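Local coordinates for 361aa long hypothetical D-aminopeptidase (PDB 2DRH), which is of unknown function but belongs to the S58 peptidase family and may act as an aminopeptidase, at residues T94-V108 with N130-I144. Sequence-based numbering, arbitrary orientation.
Sequences TPIILTNTLSIGTAV and NPLVLECNDSYLNDI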
ATOM      1  N   THR A  94      -4.729  -3.283  22.344  1.00 18.15           N
ATOM      2  CA  THR A  94      -4.378  -2.405  23.434  1.00 18.05           C
ATOM      3  C   THR A  94      -5.301  -1.214  23.397  1.00 19.38           C
ATOM      4  O   THR A  94      -5.945  -0.955  22.380  1.00 19.70           O
ATOM      5  CB  THR A  94      -2.939  -1.856  23.270  1.00 19.86           C
ATOM      6  OG1 THR A  94      -2.900  -0.966  22.142  1.00 19.38           O
ATOM      7  CG2 THR A  94      -1.934  -3.002  23.050  1.00 19.09           C
ATOM      8  N   PRO A  95      -5.419  -0.494  24.521  1.00 19.83           N
ATOM      9  CA  PRO A  95      -6.296   0.671  24.451  1.00 20.74           C
ATOM     10  C   PRO A  95      -5.587   1.653  23.512  1.00 21.99           C
ATOM     11  O   PRO A  95      -4.369   1.565  23.322  1.00 21.13           O
ATOM     12  CB  PRO A  95      -6.360   1.161  25.902  1.00 20.19           C
ATOM     13  CG  PRO A  95      -5.128   0.622  26.526  1.00 22.24           C
ATOM     14  CD  PRO A  95      -4.977  -0.747  25.901  1.00 20.77           C
ATOM     15  N   ILE A  96      -6.348   2.567  22.920  1.00 22.97           N
ATOM     16  CA  ILE A  96      -5.799   3.537  21.982  1.00 22.52           C
ATOM     17  C   ILE A  96      -5.430   4.811  22.717  1.00 21.56           C
ATOM     18  O   ILE A  96      -6.255   5.402  23.398  1.00 20.88           O
ATOM     19  CB  ILE A  96      -6.817   3.851  20.884  1.00 23.12           C
ATOM     20  CG1 ILE A  96      -7.366   2.539  20.318  1.00 22.10           C
ATOM     21  CG2 ILE A  96      -6.158   4.692  19.787  1.00 22.95           C
ATOM     22  CD1 ILE A  96      -8.495   2.718  19.326  1.00 24.33           C
ATOM     23  N   ILE A  97      -4.183   5.232  22.556  1.00 20.63           N
ATOM     24  CA  ILE A  97      -3.674   6.405  23.242  1.00 19.96           C
ATOM     25  C   ILE A  97      -3.315   7.538  22.300  1.00 20.69           C
ATOM     26  O   ILE A  97      -2.703   7.330  21.246  1.00 19.24           O
ATOM     27  CB  ILE A  97      -2.414   6.038  24.081  1.00 20.91           C
ATOM     28  CG1 ILE A  97      -2.737   4.879  25.032  1.00 20.53           C
ATOM     29  CG2 ILE A  97      -1.930   7.252  24.869  1.00 18.82           C
ATOM     30  CD1 ILE A  97      -3.743   5.239  26.113  1.00 21.35           C
ATOM     31  N   LEU A  98      -3.704   8.741  22.699  1.00 20.07           N
ATOM     32  CA  LEU A  98      -3.428   9.938  21.932  1.00 19.59           C
ATOM     33  C   LEU A  98      -2.684  10.894  22.854  1.00 19.61           C
ATOM     34  O   LEU A  98      -2.982  10.966  24.048  1.00 18.57           O
ATOM     35  CB  LEU A  98      -4.735  10.580  21.459  1.00 17.54           C
ATOM     36  CG  LEU A  98      -5.741   9.634  20.785  1.00 17.30           C
ATOM     37  CD1 LEU A  98      -6.923  10.436  20.254  1.00 16.26           C
ATOM     38  CD2 LEU A  98      -5.071   8.879  19.661  1.00 15.50           C
ATOM     39  N   THR A  99      -1.705  11.601  22.302  1.00 17.73           N
ATOM     40  CA  THR A  99      -0.936  12.572  23.067  1.00 17.80           C
ATOM     41  C   THR A  99      -0.173  13.484  22.106  1.00 18.36           C
ATOM     42  O   THR A  99      -0.466  13.504  20.915  1.00 17.57           O
ATOM     43  CB  THR A  99       0.042  11.887  24.036  1.00 17.86           C
ATOM     44  OG1 THR A  99       0.601  12.877  24.905  1.00 19.52           O
ATOM     45  CG2 THR A  99       1.160  11.161  23.280  1.00 17.73           C
ATOM     46  N   ASN A 100       0.788  14.254  22.607  1.00 19.54           N
ATOM     47  CA  ASN A 100       1.519  15.143  21.712  1.00 18.84           C
ATOM     48  C   ASN A 100       2.649  14.400  21.006  1.00 17.87           C
ATOM     49  O   ASN A 100       3.127  13.361  21.476  1.00 17.30           O
ATOM     50  CB  ASN A 100       2.054  16.373  22.464  1.00 19.96           C
ATOM     51  CG  ASN A 100       3.179  16.040  23.421  1.00 23.10           C
ATOM     52  OD1 ASN A 100       4.292  15.712  23.005  1.00 22.83           O
ATOM     53  ND2 ASN A 100       2.896  16.122  24.718  1.00 24.04           N
ATOM     54  N   THR A 101       3.074  14.942  19.873  1.00 17.79           N
ATOM     55  CA  THR A 101       4.120  14.323  19.068  1.00 17.75           C
ATOM     56  C   THR A 101       5.345  13.819  19.821  1.00 18.81           C
ATOM     57  O   THR A 101       5.750  12.669  19.643  1.00 19.70           O
ATOM     58  CB  THR A 101       4.611  15.280  17.967  1.00 16.56           C
ATOM     59  OG1 THR A 101       3.480  15.849  17.301  1.00 14.45           O
ATOM     60  CG2 THR A 101       5.469  14.519  16.936  1.00 14.70           C
ATOM     61  N   LEU A 102       5.936  14.667  20.657  1.00 18.96           N
ATOM     62  CA  LEU A 102       7.140  14.282  21.382  1.00 19.00           C
ATOM     63  C   LEU A 102       6.935  13.418  22.618  1.00 20.60           C
ATOM     64  O   LEU A 102       7.909  12.991  23.233  1.00 20.40           O
ATOM     65  CB  LEU A 102       7.948  15.528  21.745  1.00 21.02           C
ATOM     66  CG  LEU A 102       8.970  16.033  20.712  1.00 22.81           C
ATOM     67  CD1 LEU A 102       8.424  15.922  19.312  1.00 23.85           C
ATOM     68  CD2 LEU A 102       9.336  17.471  21.036  1.00 22.56           C
ATOM     69  N   SER A 103       5.683  13.150  22.983  1.00 22.21           N
ATOM     70  CA  SER A 103       5.400  12.304  24.149  1.00 22.11           C
ATOM     71  C   SER A 103       5.056  10.861  23.765  1.00 23.29           C
ATOM     72  O   SER A 103       4.719  10.052  24.635  1.00 25.16           O
ATOM     73  CB  SER A 103       4.237  12.874  24.968  1.00 22.63           C
ATOM     74  OG  SER A 103       4.575  14.093  25.609  1.00 22.56           O
ATOM     75  N   ILE A 104       5.142  10.521  22.479  1.00 22.61           N
ATOM     76  CA  ILE A 104       4.791   9.166  22.064  1.00 21.43           C
ATOM     77  C   ILE A 104       5.628   8.095  22.760  1.00 22.08           C
ATOM     78  O   ILE A 104       5.129   7.003  23.055  1.00 20.94           O
ATOM     79  CB  ILE A 104       4.902   8.965  20.531  1.00 22.18           C
ATOM     80  CG1 ILE A 104       6.338   9.197  20.063  1.00 21.90           C
ATOM     81  CG2 ILE A 104       3.920   9.890  19.818  1.00 22.10           C
ATOM     82  CD1 ILE A 104       6.593   8.714  18.644  1.00 22.85           C
ATOM     83  N   GLY A 105       6.893   8.406  23.022  1.00 20.27           N
ATOM     84  CA  GLY A 105       7.747   7.449  23.695  1.00 21.01           C
ATOM     85  C   GLY A 105       7.249   7.232  25.112  1.00 22.49           C
ATOM     86  O   GLY A 105       7.175   6.098  25.595  1.00 20.74           O
ATOM     87  N   THR A 106       6.897   8.329  25.779  1.00 22.15           N
ATOM     88  CA  THR A 106       6.400   8.254  27.145  1.00 24.05           C
ATOM     89  C   THR A 106       5.082   7.482  27.165  1.00 23.24           C
ATOM     90  O   THR A 106       4.840   6.671  28.056  1.00 23.93           O
ATOM     91  CB  THR A 106       6.140   9.656  27.722  1.00 24.86           C
ATOM     92  OG1 THR A 106       7.309  10.470  27.555  1.00 26.85           O
ATOM     93  CG2 THR A 106       5.794   9.562  29.205  1.00 24.90           C
ATOM     94  N   ALA A 107       4.237   7.748  26.174  1.00 23.22           N
ATOM     95  CA  ALA A 107       2.936   7.101  26.064  1.00 23.57           C
ATOM     96  C   ALA A 107       3.109   5.597  25.948  1.00 23.98           C
ATOM     97  O   ALA A 107       2.387   4.830  26.578  1.00 24.34           O
ATOM     98  CB  ALA A 107       2.181   7.646  24.854  1.00 22.65           C
ATOM     99  N   VAL A 108       4.070   5.177  25.133  1.00 22.92           N
ATOM    100  CA  VAL A 108       4.350   3.760  24.969  1.00 21.10           C
ATOM    101  C   VAL A 108       4.781   3.171  26.318  1.00 22.21           C
ATOM    102  O   VAL A 108       4.319   2.095  26.720  1.00 19.15           O
ATOM    103  CB  VAL A 108       5.468   3.536  23.925  1.00 20.22           C
ATOM    104  CG1 VAL A 108       6.035   2.119  24.039  1.00 20.73           C
ATOM    105  CG2 VAL A 108       4.912   3.767  22.528  1.00 18.46           C
ATOM    106  N   ASN A 130       1.603  -4.996  20.788  1.00 20.90           N
ATOM    107  CA  ASN A 130       1.640  -3.880  19.854  1.00 20.59           C
ATOM    108  C   ASN A 130       0.903  -2.637  20.360  1.00 18.89           C
ATOM    109  O   ASN A 130      -0.271  -2.429  20.059  1.00 19.52           O
ATOM    110  CB  ASN A 130       1.057  -4.338  18.516  1.00 19.65           C
ATOM    111  CG  ASN A 130       1.172  -3.283  17.434  1.00 21.04           C
ATOM    112  OD1 ASN A 130       2.238  -2.691  17.230  1.00 20.98           O
ATOM    113  ND2 ASN A 130       0.078  -3.047  16.728  1.00 17.74           N
ATOM    114  N   PRO A 131       1.589  -1.793  21.145  1.00 20.06           N
ATOM    115  CA  PRO A 131       0.951  -0.582  21.663  1.00 20.60           C
ATOM    116  C   PRO A 131       0.548   0.362  20.540  1.00 21.54           C
ATOM    117  O   PRO A 131       1.311   0.585  19.598  1.00 21.79           O
ATOM    118  CB  PRO A 131       2.023   0.009  22.576  1.00 21.57           C
ATOM    119  CG  PRO A 131       3.298  -0.464  21.958  1.00 21.35           C
ATOM    120  CD  PRO A 131       2.980  -1.891  21.621  1.00 21.06           C
ATOM    121  N   LEU A 132      -0.657   0.912  20.644  1.00 21.24           N
ATOM    122  CA  LEU A 132      -1.174   1.824  19.634  1.00 19.60           C
ATOM    123  C   LEU A 132      -1.238   3.241  20.180  1.00 21.09           C
ATOM    124  O   LEU A 132      -2.020   3.541  21.087  1.00 19.25           O
ATOM    125  CB  LEU A 132      -2.558   1.365  19.188  1.00 20.78           C
ATOM    126  CG  LEU A 132      -3.298   2.135  18.094  1.00 20.47           C
ATOM    127  CD1 LEU A 132      -2.453   2.235  16.819  1.00 19.11           C
ATOM    128  CD2 LEU A 132      -4.605   1.393  17.813  1.00 19.82           C
ATOM    129  N   VAL A 133      -0.407   4.108  19.606  1.00 20.66           N
ATOM    130  CA  VAL A 133      -0.304   5.499  20.016  1.00 18.88           C
ATOM    131  C   VAL A 133      -0.283   6.419  18.803  1.00 19.16           C
ATOM    132  O   VAL A 133       0.464   6.180  17.850  1.00 20.19           O
ATOM    133  CB  VAL A 133       0.999   5.727  20.809  1.00 19.05           C
ATOM    134  CG1 VAL A 133       1.069   7.161  21.316  1.00 18.89           C
ATOM    135  CG2 VAL A 133       1.090   4.734  21.960  1.00 19.50           C
ATOM    136  N   LEU A 134      -1.101   7.467  18.841  1.00 19.64           N
ATOM    137  CA  LEU A 134      -1.164   8.446  17.759  1.00 21.21           C
ATOM    138  C   LEU A 134      -1.022   9.852  18.344  1.00 22.62           C
ATOM    139  O   LEU A 134      -1.149  10.039  19.555  1.00 22.05           O
ATOM    140  CB  LEU A 134      -2.465   8.304  16.970  1.00 18.95           C
ATOM    141  CG  LEU A 134      -2.525   7.008  16.151  1.00 20.53           C
ATOM    142  CD1 LEU A 134      -3.278   5.946  16.942  1.00 20.77           C
ATOM    143  CD2 LEU A 134      -3.209   7.259  14.816  1.00 19.24           C
ATOM    144  N   GLU A 135      -0.770  10.843  17.496  1.00 21.62           N
ATOM    145  CA  GLU A 135      -0.549  12.173  18.026  1.00 22.08           C
ATOM    146  C   GLU A 135      -0.770  13.359  17.115  1.00 22.37           C
ATOM    147  O   GLU A 135      -0.984  13.221  15.912  1.00 23.83           O
ATOM    148  CB  GLU A 135       0.885  12.255  18.540  1.00 20.64           C
ATOM    149  CG  GLU A 135       1.929  11.780  17.521  1.00 20.06           C
ATOM    150  CD  GLU A 135       1.892  12.550  16.204  1.00 18.68           C
ATOM    151  OE1 GLU A 135       1.948  13.797  16.228  1.00 18.53           O
ATOM    152  OE2 GLU A 135       1.810  11.904  15.140  1.00 19.20           O
ATOM    153  N   CYS A 136      -0.675  14.534  17.734  1.00 23.40           N
ATOM    154  CA  CYS A 136      -0.780  15.827  17.068  1.00 22.31           C
ATOM    155  C   CYS A 136       0.228  16.761  17.765  1.00 21.33           C
ATOM    156  O   CYS A 136       0.553  16.571  18.937  1.00 19.40           O
ATOM    157  CB  CYS A 136      -2.210  16.362  17.160  1.00 22.22           C
ATOM    158  SG  CYS A 136      -3.347  15.551  15.986  1.00 21.69           S
ATOM    159  N   ASN A 137       0.739  17.753  17.043  1.00 21.22           N
ATOM    160  CA  ASN A 137       1.738  18.676  17.592  1.00 19.77           C
ATOM    161  C   ASN A 137       1.072  19.887  18.265  1.00 19.12           C
ATOM    162  O   ASN A 137       0.425  20.684  17.594  1.00 19.24           O
ATOM    163  CB  ASN A 137       2.650  19.148  16.449  1.00 21.25           C
ATOM    164  CG  ASN A 137       3.877  19.894  16.937  1.00 19.00           C
ATOM    165  OD1 ASN A 137       3.857  20.534  17.982  1.00 21.60           O
ATOM    166  ND2 ASN A 137       4.949  19.822  16.168  1.00 22.91           N
ATOM    167  N   ASP A 138       1.223  20.029  19.580  1.00 19.97           N
ATOM    168  CA  ASP A 138       0.621  21.165  20.282  1.00 20.39           C
ATOM    169  C   ASP A 138       1.627  22.277  20.592  1.00 19.94           C
ATOM    170  O   ASP A 138       1.374  23.139  21.433  1.00 17.97           O
ATOM    171  CB  ASP A 138      -0.054  20.704  21.586  1.00 19.95           C
ATOM    172  CG  ASP A 138       0.823  19.767  22.407  1.00 21.52           C
ATOM    173  OD1 ASP A 138       2.053  19.758  22.193  1.00 14.56           O
ATOM    174  OD2 ASP A 138       0.278  19.043  23.275  1.00 18.57           O
ATOM    175  N   SER A 139       2.755  22.277  19.887  1.00 20.27           N
ATOM    176  CA  SER A 139       3.802  23.269  20.123  1.00 20.25           C
ATOM    177  C   SER A 139       3.375  24.734  20.157  1.00 19.91           C
ATOM    178  O   SER A 139       3.962  25.529  20.890  1.00 22.22           O
ATOM    179  CB  SER A 139       4.922  23.101  19.096  1.00 17.74           C
ATOM    180  OG  SER A 139       4.447  23.408  17.806  1.00 17.52           O
ATOM    181  N   TYR A 140       2.367  25.110  19.378  1.00 20.90           N
ATOM    182  CA  TYR A 140       1.943  26.510  19.372  1.00 21.20           C
ATOM    183  C   TYR A 140       1.571  27.003  20.767  1.00 22.71           C
ATOM    184  O   TYR A 140       1.870  28.140  21.132  1.00 23.03           O
ATOM    185  CB  TYR A 140       0.758  26.726  18.427  1.00 22.37           C
ATOM    186  CG  TYR A 140       0.460  28.190  18.188  1.00 25.80           C
ATOM    187  CD1 TYR A 140       1.333  28.990  17.442  1.00 25.88           C
ATOM    188  CD2 TYR A 140      -0.672  28.789  18.739  1.00 25.57           C
ATOM    189  CE1 TYR A 140       1.083  30.352  17.252  1.00 25.39           C
ATOM    190  CE2 TYR A 140      -0.932  30.146  18.558  1.00 27.36           C
ATOM    191  CZ  TYR A 140      -0.050  30.923  17.812  1.00 28.28           C
ATOM    192  OH  TYR A 140      -0.317  32.261  17.630  1.00 26.06           O
ATOM    193  N   LEU A 141       0.926  26.149  21.554  1.00 21.98           N
ATOM    194  CA  LEU A 141       0.528  26.527  22.905  1.00 21.75           C
ATOM    195  C   LEU A 141       1.297  25.765  23.983  1.00 21.85           C
ATOM    196  O   LEU A 141       1.373  26.205  25.127  1.00 22.74           O
ATOM    197  CB  LEU A 141      -0.976  26.281  23.095  1.00 22.38           C
ATOM    198  CG  LEU A 141      -1.953  27.117  22.257  1.00 21.87           C
ATOM    199  CD1 LEU A 141      -3.379  26.622  22.480  1.00 20.92           C
ATOM    200  CD2 LEU A 141      -1.836  28.583  22.642  1.00 18.89           C
ATOM    201  N   ASN A 142       1.883  24.633  23.618  1.00 21.75           N
ATOM    202  CA  ASN A 142       2.582  23.820  24.608  1.00 24.57           C
ATOM    203  C   ASN A 142       4.095  23.726  24.496  1.00 24.01           C
ATOM    204  O   ASN A 142       4.658  23.781  23.404  1.00 25.76           O
ATOM    205  CB  ASN A 142       1.994  22.403  24.599  1.00 21.67           C
ATOM    206  CG  ASN A 142       2.686  21.473  25.575  1.00 23.28           C
ATOM    207  OD1 ASN A 142       2.803  21.777  26.763  1.00 24.02           O
ATOM    208  ND2 ASN A 142       3.145  20.328  25.082  1.00 22.21           N
ATOM    209  N   ASP A 143       4.743  23.594  25.651  1.00 24.49           N
ATOM    210  CA  ASP A 143       6.186  23.423  25.712  1.00 24.70           C
ATOM    211  C   ASP A 143       6.383  21.949  25.384  1.00 23.83           C
ATOM    212  O   ASP A 143       6.603  21.119  26.269  1.00 24.28           O
ATOM    213  CB  ASP A 143       6.720  23.721  27.121  1.00 24.60           C
ATOM    214  CG  ASP A 143       8.148  23.222  27.321  1.00 25.56           C
ATOM    215  OD1 ASP A 143       8.983  23.434  26.414  1.00 26.71           O
ATOM    216  OD2 ASP A 143       8.439  22.620  28.381  1.00 24.60           O
ATOM    217  N   ILE A 144       6.285  21.628  24.103  1.00 24.07           N
ATOM    218  CA  ILE A 144       6.421  20.250  23.654  1.00 23.36           C
ATOM    219  C   ILE A 144       7.813  19.652  23.886  1.00 23.31           C
ATOM    220  O   ILE A 144       7.940  18.466  24.166  1.00 21.23           O
ATOM    221  CB  ILE A 144       6.025  20.140  22.165  1.00 23.48           C
ATOM    222  CG1 ILE A 144       5.708  18.684  21.820  1.00 21.84           C
ATOM    223  CG2 ILE A 144       7.137  20.701  21.276  1.00 22.55           C
ATOM    224  CD1 ILE A 144       4.955  18.533  20.516  1.00 20.83           C
TER
HETATM  225  O   HOH W   1      -3.063  -2.590  19.646  1.00 18.66           O
HETATM  226  O   HOH W   2       5.835  16.852  24.911  1.00 17.32           O
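Val133 and Ala107 meet where a helix settles on the strands it connects, a worked example of the beta-alpha-beta crossover. One methyl of Val133, CG1, lies 3.7 Å from Ala107 CB; its other branch, CG2, turns to Val108, the two side chains crossing at about a right angle. With CG1 anti to the backbone N (chi1 -176°), each branch finds its own helix residue. Beneath, strands 96-100 and 132-136 run parallel: Ile97 N donates to Leu132 O at 3.1 Å, and Ile97 O accepts from Leu134 N at 2.9 Å. On the opposite face Leu132 CD2 lies alongside Ile96 CG1, both side chains pointing the same way.

On the Val133 face, Glu135 CG, set between the backbone N and the carbonyl carbon (chi1 51°), lies 3.6 Å from Ile104 CG2, and a bend at chi2 turns the carboxylate back to Thr101. The Thr101 hydroxyl OG1 donates to Glu135 OE1 at 2.8 Å, on the anti side and 30° out of the carboxylate plane. The other oxygen, OE2, accepts hydrogen bonds from Ser78 OG and the backbone N of Lys79. Cut back to an alanine here, the side chain would probably leave these three donors without their acceptor and open a gap beside Ile104.

Strand 132-136 is the last of its four-stranded sheet within this chain; strand 48-56 pairs antiparallel with the far side of 96-100, and helices 104-118 and 151-160 both pack on Ile97.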